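Local coordinates for protein JamJ (PDB 5DOZ) that probably catalyses NADPH-dependent cyclopropane formation on a carrier-protein-bound substrate, as an unusual enoyl reductase domain of a polyketide synthase, at residues F139-N148 with L287-L295. Numbering follows the deposited sequence.
With NDP (NADPH dihydro-nicotinamide-adenine-dinucleotide phosphate), chain E.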
ATOM      1  N   PHE A 139      -3.549  -4.707   0.387  1.00 21.75           N
ATOM      2  CA  PHE A 139      -4.916  -5.198   0.252  1.00 21.70           C
ATOM      3  C   PHE A 139      -6.001  -4.180   0.594  1.00 21.80           C
ATOM      4  O   PHE A 139      -7.026  -4.141  -0.080  1.00 21.76           O
ATOM      5  CB  PHE A 139      -5.112  -6.512   1.016  1.00 21.62           C
ATOM      6  CG  PHE A 139      -4.657  -7.721   0.245  1.00 21.61           C
ATOM      7  CD1 PHE A 139      -5.506  -8.334  -0.674  1.00 21.81           C
ATOM      8  CD2 PHE A 139      -3.378  -8.238   0.424  1.00 21.48           C
ATOM      9  CE1 PHE A 139      -5.091  -9.451  -1.392  1.00 21.94           C
ATOM     10  CE2 PHE A 139      -2.957  -9.350  -0.289  1.00 21.66           C
ATOM     11  CZ  PHE A 139      -3.815  -9.959  -1.199  1.00 21.90           C
ATOM     12  N   PHE A 140      -5.783  -3.363   1.627  1.00 21.94           N
ATOM     13  CA  PHE A 140      -6.745  -2.307   1.967  1.00 22.09           C
ATOM     14  C   PHE A 140      -6.809  -1.218   0.894  1.00 22.02           C
ATOM     15  O   PHE A 140      -7.889  -0.701   0.615  1.00 22.10           O
ATOM     16  CB  PHE A 140      -6.452  -1.685   3.337  1.00 22.22           C
ATOM     17  CG  PHE A 140      -6.833  -2.557   4.510  1.00 22.46           C
ATOM     18  CD1 PHE A 140      -6.360  -3.864   4.624  1.00 22.61           C
ATOM     19  CD2 PHE A 140      -7.644  -2.058   5.518  1.00 22.70           C
ATOM     20  CE1 PHE A 140      -6.702  -4.655   5.708  1.00 22.77           C
ATOM     21  CE2 PHE A 140      -7.991  -2.842   6.611  1.00 22.90           C
ATOM     22  CZ  PHE A 140      -7.515  -4.140   6.708  1.00 22.88           C
ATOM     23  N   THR A 141      -5.665  -0.876   0.296  1.00 21.82           N
ATOM     24  CA  THR A 141      -5.639   0.079  -0.819  1.00 22.06           C
ATOM     25  C   THR A 141      -6.309  -0.524  -2.055  1.00 22.46           C
ATOM     26  O   THR A 141      -7.143   0.121  -2.692  1.00 22.39           O
ATOM     27  CB  THR A 141      -4.204   0.529  -1.175  1.00 21.97           C
ATOM     28  OG1 THR A 141      -3.559   1.046  -0.004  1.00 21.86           O
ATOM     29  CG2 THR A 141      -4.210   1.608  -2.268  1.00 21.81           C
ATOM     30  N   ALA A 142      -5.943  -1.764  -2.378  1.00 22.80           N
ATOM     31  CA  ALA A 142      -6.516  -2.465  -3.524  1.00 23.41           C
ATOM     32  C   ALA A 142      -8.016  -2.647  -3.359  1.00 23.98           C
ATOM     33  O   ALA A 142      -8.780  -2.376  -4.289  1.00 24.12           O
ATOM     34  CB  ALA A 142      -5.830  -3.805  -3.742  1.00 23.45           C
ATOM     35  N   TYR A 143      -8.440  -3.077  -2.171  1.00 24.53           N
ATOM     36  CA  TYR A 143      -9.859  -3.270  -1.905  1.00 25.10           C
ATOM     37  C   TYR A 143     -10.631  -1.965  -2.034  1.00 25.50           C
ATOM     38  O   TYR A 143     -11.632  -1.909  -2.756  1.00 26.30           O
ATOM     39  CB  TYR A 143     -10.124  -3.911  -0.533  1.00 25.35           C
ATOM     40  CG  TYR A 143     -11.602  -4.175  -0.296  1.00 26.00           C
ATOM     41  CD1 TYR A 143     -12.460  -3.147   0.129  1.00 26.21           C
ATOM     42  CD2 TYR A 143     -12.153  -5.436  -0.526  1.00 26.33           C
ATOM     43  CE1 TYR A 143     -13.818  -3.377   0.328  1.00 26.60           C
ATOM     44  CE2 TYR A 143     -13.513  -5.674  -0.326  1.00 26.93           C
ATOM     45  CZ  TYR A 143     -14.337  -4.640   0.099  1.00 26.91           C
ATOM     46  OH  TYR A 143     -15.683  -4.862   0.297  1.00 27.73           O
ATOM     47  N   HIS A 144     -10.178  -0.923  -1.335  1.00 25.23           N
ATOM     48  CA  HIS A 144     -10.882   0.360  -1.360  1.00 25.33           C
ATOM     49  C   HIS A 144     -11.013   0.903  -2.785  1.00 25.61           C
ATOM     50  O   HIS A 144     -12.110   1.268  -3.219  1.00 25.93           O
ATOM     51  CB  HIS A 144     -10.215   1.387  -0.445  1.00 24.86           C
ATOM     52  CG  HIS A 144     -11.015   2.642  -0.267  1.00 25.02           C
ATOM     53  ND1 HIS A 144     -12.220   2.667   0.403  1.00 25.12           N
ATOM     54  CD2 HIS A 144     -10.780   3.915  -0.663  1.00 24.98           C
ATOM     55  CE1 HIS A 144     -12.696   3.899   0.403  1.00 25.24           C
ATOM     56  NE2 HIS A 144     -11.841   4.676  -0.239  1.00 25.11           N
ATOM     57  N   GLY A 145      -9.896   0.942  -3.506  1.00 25.49           N
ATOM     58  CA  GLY A 145      -9.875   1.427  -4.881  1.00 26.01           C
ATOM     59  C   GLY A 145     -10.798   0.654  -5.807  1.00 26.41           C
ATOM     60  O   GLY A 145     -11.689   1.236  -6.425  1.00 26.60           O
ATOM     61  N   LEU A 146     -10.591  -0.658  -5.879  1.00 26.87           N
ATOM     62  CA  LEU A 146     -11.343  -1.534  -6.784  1.00 28.13           C
ATOM     63  C   LEU A 146     -12.813  -1.750  -6.416  1.00 29.20           C
ATOM     64  O   LEU A 146     -13.678  -1.676  -7.288  1.00 29.49           O
ATOM     65  CB  LEU A 146     -10.657  -2.896  -6.912  1.00 27.95           C
ATOM     66  CG  LEU A 146      -9.282  -2.973  -7.575  1.00 27.90           C
ATOM     67  CD1 LEU A 146      -8.687  -4.354  -7.344  1.00 27.66           C
ATOM     68  CD2 LEU A 146      -9.376  -2.649  -9.063  1.00 28.00           C
ATOM     69  N   TYR A 147     -13.084  -2.031  -5.141  1.00 30.47           N
ATOM     70  CA  TYR A 147     -14.440  -2.380  -4.697  1.00 32.04           C
ATOM     71  C   TYR A 147     -15.225  -1.198  -4.130  1.00 32.45           C
ATOM     72  O   TYR A 147     -16.324  -0.907  -4.601  1.00 33.34           O
ATOM     73  CB  TYR A 147     -14.412  -3.530  -3.683  1.00 32.70           C
ATOM     74  CG  TYR A 147     -15.769  -4.162  -3.424  1.00 34.23           C
ATOM     75  CD1 TYR A 147     -16.673  -3.586  -2.529  1.00 34.41           C
ATOM     76  CD2 TYR A 147     -16.149  -5.342  -4.078  1.00 34.92           C
ATOM     77  CE1 TYR A 147     -17.914  -4.163  -2.290  1.00 35.76           C
ATOM     78  CE2 TYR A 147     -17.385  -5.926  -3.842  1.00 35.95           C
ATOM     79  CZ  TYR A 147     -18.261  -5.334  -2.948  1.00 36.26           C
ATOM     80  OH  TYR A 147     -19.490  -5.910  -2.713  1.00 38.23           O
ATOM     81  N   ASN A 148     -14.684  -0.538  -3.107  1.00 32.44           N
ATOM     82  CA  ASN A 148     -15.378   0.593  -2.479  1.00 32.84           C
ATOM     83  C   ASN A 148     -15.654   1.750  -3.430  1.00 33.11           C
ATOM     84  O   ASN A 148     -16.731   2.343  -3.393  1.00 33.53           O
ATOM     85  CB  ASN A 148     -14.612   1.104  -1.254  1.00 32.34           C
ATOM     86  CG  ASN A 148     -14.910   0.307   0.003  1.00 32.45           C
ATOM     87  OD1 ASN A 148     -14.236   0.465   1.022  1.00 32.20           O
ATOM     88  ND2 ASN A 148     -15.920  -0.551  -0.060  1.00 32.54           N
ATOM     89  N   LEU A 287     -13.211   2.961   8.661  1.00 30.16           N
ATOM     90  CA  LEU A 287     -12.826   2.405   7.354  1.00 29.09           C
ATOM     91  C   LEU A 287     -12.002   1.118   7.400  1.00 27.99           C
ATOM     92  O   LEU A 287     -12.287   0.181   6.648  1.00 27.71           O
ATOM     93  CB  LEU A 287     -12.099   3.447   6.498  1.00 29.08           C
ATOM     94  CG  LEU A 287     -11.644   2.922   5.127  1.00 29.25           C
ATOM     95  CD1 LEU A 287     -12.814   2.853   4.142  1.00 29.53           C
ATOM     96  CD2 LEU A 287     -10.497   3.752   4.574  1.00 28.45           C
ATOM     97  N   TYR A 288     -10.983   1.076   8.262  1.00 27.16           N
ATOM     98  CA  TYR A 288     -10.145  -0.120   8.383  1.00 26.70           C
ATOM     99  C   TYR A 288     -10.948  -1.316   8.898  1.00 27.46           C
ATOM    100  O   TYR A 288     -10.826  -2.422   8.372  1.00 27.46           O
ATOM    101  CB  TYR A 288      -8.893   0.127   9.246  1.00 25.90           C
ATOM    102  CG  TYR A 288      -7.949   1.198   8.710  1.00 25.38           C
ATOM    103  CD1 TYR A 288      -7.802   1.411   7.335  1.00 25.10           C
ATOM    104  CD2 TYR A 288      -7.193   1.984   9.577  1.00 25.02           C
ATOM    105  CE1 TYR A 288      -6.944   2.387   6.847  1.00 24.95           C
ATOM    106  CE2 TYR A 288      -6.327   2.956   9.097  1.00 24.95           C
ATOM    107  CZ  TYR A 288      -6.208   3.155   7.730  1.00 24.95           C
ATOM    108  OH  TYR A 288      -5.357   4.128   7.244  1.00 24.91           O
ATOM    109  N   TYR A 289     -11.776  -1.081   9.913  1.00 28.50           N
ATOM    110  CA  TYR A 289     -12.656  -2.114  10.459  1.00 29.58           C
ATOM    111  C   TYR A 289     -13.557  -2.712   9.373  1.00 29.81           C
ATOM    112  O   TYR A 289     -13.623  -3.933   9.216  1.00 30.24           O
ATOM    113  CB  TYR A 289     -13.490  -1.547  11.623  1.00 30.50           C
ATOM    114  CG  TYR A 289     -14.579  -2.463  12.150  1.00 31.55           C
ATOM    115  CD1 TYR A 289     -14.291  -3.453  13.090  1.00 32.28           C
ATOM    116  CD2 TYR A 289     -15.901  -2.322  11.729  1.00 32.38           C
ATOM    117  CE1 TYR A 289     -15.287  -4.287  13.586  1.00 33.09           C
ATOM    118  CE2 TYR A 289     -16.904  -3.151  12.216  1.00 33.33           C
ATOM    119  CZ  TYR A 289     -16.590  -4.135  13.144  1.00 33.78           C
ATOM    120  OH  TYR A 289     -17.580  -4.964  13.634  1.00 34.87           O
ATOM    121  N   GLN A 290     -14.236  -1.854   8.620  1.00 29.68           N
ATOM    122  CA  GLN A 290     -15.161  -2.321   7.593  1.00 29.92           C
ATOM    123  C   GLN A 290     -14.472  -3.134   6.498  1.00 29.29           C
ATOM    124  O   GLN A 290     -14.902  -4.246   6.193  1.00 29.58           O
ATOM    125  CB  GLN A 290     -15.971  -1.164   6.997  1.00 30.57           C
ATOM    126  CG  GLN A 290     -17.234  -0.826   7.784  1.00 32.10           C
ATOM    127  CD  GLN A 290     -18.255  -1.962   7.832  1.00 32.71           C
ATOM    128  OE1 GLN A 290     -18.313  -2.815   6.938  1.00 32.89           O
ATOM    129  NE2 GLN A 290     -19.074  -1.969   8.879  1.00 33.15           N
ATOM    130  N   ILE A 291     -13.404  -2.588   5.919  1.00 28.50           N
ATOM    131  CA  ILE A 291     -12.657  -3.291   4.872  1.00 27.82           C
ATOM    132  C   ILE A 291     -12.218  -4.667   5.367  1.00 28.28           C
ATOM    133  O   ILE A 291     -12.411  -5.667   4.674  1.00 28.12           O
ATOM    134  CB  ILE A 291     -11.445  -2.476   4.358  1.00 26.77           C
ATOM    135  CG1 ILE A 291     -11.924  -1.252   3.568  1.00 26.59           C
ATOM    136  CG2 ILE A 291     -10.521  -3.338   3.495  1.00 26.03           C
ATOM    137  CD1 ILE A 291     -10.812  -0.314   3.141  1.00 26.10           C
ATOM    138  N   TRP A 292     -11.662  -4.716   6.575  1.00 28.84           N
ATOM    139  CA  TRP A 292     -11.136  -5.966   7.119  1.00 29.90           C
ATOM    140  C   TRP A 292     -12.216  -7.016   7.331  1.00 30.65           C
ATOM    141  O   TRP A 292     -11.985  -8.198   7.088  1.00 30.79           O
ATOM    142  CB  TRP A 292     -10.352  -5.730   8.412  1.00 30.17           C
ATOM    143  CG  TRP A 292      -9.669  -6.965   8.899  1.00 31.11           C
ATOM    144  CD1 TRP A 292      -9.834  -7.569  10.108  1.00 31.66           C
ATOM    145  CD2 TRP A 292      -8.734  -7.773   8.169  1.00 31.62           C
ATOM    146  NE1 TRP A 292      -9.046  -8.691  10.188  1.00 32.29           N
ATOM    147  CE2 TRP A 292      -8.364  -8.841   9.009  1.00 32.07           C
ATOM    148  CE3 TRP A 292      -8.173  -7.694   6.883  1.00 31.59           C
ATOM    149  CZ2 TRP A 292      -7.452  -9.825   8.611  1.00 32.44           C
ATOM    150  CZ3 TRP A 292      -7.267  -8.673   6.487  1.00 31.79           C
ATOM    151  CH2 TRP A 292      -6.914  -9.722   7.349  1.00 32.21           C
ATOM    152  N   LYS A 293     -13.386  -6.576   7.795  1.00 31.99           N
ATOM    153  CA  LYS A 293     -14.564  -7.434   7.913  1.00 33.40           C
ATOM    154  C   LYS A 293     -14.940  -8.077   6.578  1.00 34.46           C
ATOM    155  O   LYS A 293     -15.515  -9.167   6.546  1.00 35.00           O
ATOM    156  CB  LYS A 293     -15.758  -6.633   8.430  1.00 33.87           C
ATOM    157  CG  LYS A 293     -16.055  -6.811   9.909  1.00 34.50           C
ATOM    158  CD  LYS A 293     -17.487  -6.400  10.220  1.00 35.49           C
ATOM    159  CE  LYS A 293     -18.485  -7.377   9.609  1.00 36.25           C
ATOM    160  NZ  LYS A 293     -19.850  -6.797   9.487  1.00 37.02           N
ATOM    161  N   LYS A 294     -14.622  -7.392   5.483  1.00 34.75           N
ATOM    162  CA  LYS A 294     -14.948  -7.878   4.147  1.00 36.06           C
ATOM    163  C   LYS A 294     -13.785  -8.655   3.538  1.00 35.97           C
ATOM    164  O   LYS A 294     -13.890  -9.144   2.413  1.00 36.82           O
ATOM    165  CB  LYS A 294     -15.376  -6.721   3.228  1.00 36.63           C
ATOM    166  CG  LYS A 294     -16.364  -5.747   3.869  1.00 37.55           C
ATOM    167  CD  LYS A 294     -17.459  -5.312   2.908  1.00 39.11           C
ATOM    168  CE  LYS A 294     -18.163  -4.042   3.373  1.00 39.69           C
ATOM    169  NZ  LYS A 294     -17.363  -2.824   3.048  1.00 40.21           N
ATOM    170  N   LEU A 295     -12.686  -8.776   4.286  1.00 35.20           N
ATOM    171  CA  LEU A 295     -11.479  -9.442   3.786  1.00 34.75           C
ATOM    172  C   LEU A 295     -11.012 -10.650   4.587  1.00 34.55           C
ATOM    173  O   LEU A 295     -10.470 -11.592   4.003  1.00 34.28           O
ATOM    174  CB  LEU A 295     -10.313  -8.451   3.645  1.00 33.86           C
ATOM    175  CG  LEU A 295     -10.228  -7.532   2.421  1.00 33.80           C
ATOM    176  CD1 LEU A 295      -8.959  -6.694   2.496  1.00 33.43           C
ATOM    177  CD2 LEU A 295     -10.272  -8.298   1.106  1.00 33.76           C
TER
HETATM  178  PA  NDP E 502       6.278  -0.559  -4.739  1.00 24.24           P
HETATM  179  O1A NDP E 502       7.623   0.118  -4.561  1.00 23.59           O
HETATM  180  O2A NDP E 502       6.069  -1.967  -4.252  1.00 24.99           O
HETATM  181  O5B NDP E 502       5.916  -0.565  -6.307  1.00 26.03           O
HETATM  182  C5B NDP E 502       6.579   0.276  -7.243  1.00 25.46           C
HETATM  183  C4B NDP E 502       6.537  -0.441  -8.582  1.00 26.06           C
HETATM  184  O4B NDP E 502       6.568   0.530  -9.633  1.00 25.21           O
HETATM  185  C3B NDP E 502       7.734  -1.358  -8.809  1.00 25.58           C
HETATM  186  O3B NDP E 502       7.456  -2.715  -8.450  1.00 27.22           O
HETATM  187  C2B NDP E 502       7.950  -1.282 -10.297  1.00 25.58           C
HETATM  188  O2B NDP E 502       7.288  -2.385 -10.895  1.00 25.97           O
HETATM  189  C1B NDP E 502       7.240  -0.022 -10.760  1.00 24.93           C
HETATM  190  N9A NDP E 502       8.193   0.972 -11.288  1.00 24.65           N
HETATM  191  C8A NDP E 502       9.372   1.316 -10.746  1.00 24.49           C
HETATM  192  N7A NDP E 502       9.980   2.262 -11.496  1.00 25.40           N
HETATM  193  C5A NDP E 502       9.172   2.533 -12.540  1.00 24.86           C
HETATM  194  C6A NDP E 502       9.196   3.433 -13.715  1.00 25.33           C
HETATM  195  N6A NDP E 502      10.240   4.264 -13.928  1.00 25.41           N
HETATM  196  N1A NDP E 502       8.140   3.399 -14.567  1.00 25.37           N
HETATM  197  C2A NDP E 502       7.088   2.582 -14.374  1.00 24.59           C
HETATM  198  N3A NDP E 502       7.007   1.742 -13.326  1.00 24.74           N
HETATM  199  C4A NDP E 502       7.995   1.677 -12.396  1.00 24.60           C
HETATM  200  O3  NDP E 502       5.135   0.415  -4.157  1.00 24.98           O
HETATM  201  PN  NDP E 502       3.627   0.008  -3.768  1.00 25.42           P
HETATM  202  O1N NDP E 502       3.136  -1.090  -4.662  1.00 26.37           O
HETATM  203  O2N NDP E 502       3.549  -0.162  -2.276  1.00 26.70           O
HETATM  204  O5D NDP E 502       2.800   1.340  -4.142  1.00 27.04           O
HETATM  205  C5D NDP E 502       2.804   1.885  -5.468  1.00 26.32           C
HETATM  206  C4D NDP E 502       2.466   3.376  -5.435  1.00 26.97           C
HETATM  207  O4D NDP E 502       1.234   3.608  -4.747  1.00 27.33           O
HETATM  208  C3D NDP E 502       3.505   4.194  -4.696  1.00 27.35           C
HETATM  209  O3D NDP E 502       3.658   5.422  -5.404  1.00 28.29           O
HETATM  210  C2D NDP E 502       2.895   4.438  -3.328  1.00 27.37           C
HETATM  211  O2D NDP E 502       3.391   5.613  -2.669  1.00 27.80           O
HETATM  212  C1D NDP E 502       1.415   4.514  -3.655  1.00 27.08           C
HETATM  213  N1N NDP E 502       0.567   4.118  -2.531  1.00 27.17           N
HETATM  214  C2N NDP E 502      -0.485   4.894  -2.236  1.00 25.96           C
HETATM  215  C3N NDP E 502      -1.493   4.463  -1.381  1.00 26.16           C
HETATM  216  C7N NDP E 502      -2.765   5.255  -1.274  1.00 25.53           C
HETATM  217  O7N NDP E 502      -3.434   5.223  -0.255  1.00 25.02           O
HETATM  218  N7N NDP E 502      -3.148   5.988  -2.316  1.00 25.44           N
HETATM  219  C4N NDP E 502      -1.242   3.285  -0.461  1.00 26.16           C
HETATM  220  C5N NDP E 502      -0.137   2.468  -0.956  1.00 26.07           C
HETATM  221  C6N NDP E 502       0.771   2.946  -1.900  1.00 26.81           C
HETATM  222  P2B NDP E 502       7.714  -2.920 -12.340  1.00 26.60           P
HETATM  223  O1X NDP E 502       9.177  -3.274 -12.205  1.00 27.28           O
HETATM  224  O2X NDP E 502       6.796  -4.090 -12.515  1.00 27.35           O
HETATM  225  O3X NDP E 502       7.431  -1.771 -13.275  1.00 28.56           O
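I291 is a knob in a hole formed by F140, Y143, H144 and N148, where helix 136-149 and helix 287-293 of this medium-chain dehydrogenase/reductase fold cross almost perpendicularly, with axes 10.4 Å apart. Its CG2 methyl lies over one face of the F140 ring, a CH-pi contact 4.0 Å from the centroid, while the CG1 branch extends to CD1, 4.0 Å from H144 CB. The F140 ring reaches across between Y288 and W292, which also touch strand 99-103. Its rim atom CE2 comes within 3.4 Å of Y288 O, near the ring plane, and its CE1 meets W292 CE3 at 3.6 Å, the two rings rim to rim with planes only 15° apart. With an alanine at F140, the I291 methyl would probably lose the ring face it rests on and W292 its neighbouring rim, leaving a gap between the helices. Y143 extends alongside I291, CG anti to the backbone N (chi1 -177°), which brings its OH against the aliphatic part of K294, crossed at about a right angle, 3.2 Å from K294 CD; L295 CD2 packs beside the same ring. Farther out, F281 stacks on Y288, F275 meets H144 edge-to-face and W178 meets Y143. On another side of helix 136-149, T141 faces the cofactor, its OG1 3.3 Å from NDP C4N, the hydride-bearing carbon of NADPH, and hydrogen-bonded to I137 O. One turn on, H144 ND1 donates to N148 OD1 at 3.0 Å, approaching a lone pair in the carbonyl plane of N148, while OD1 itself lies slightly out of the imidazole plane.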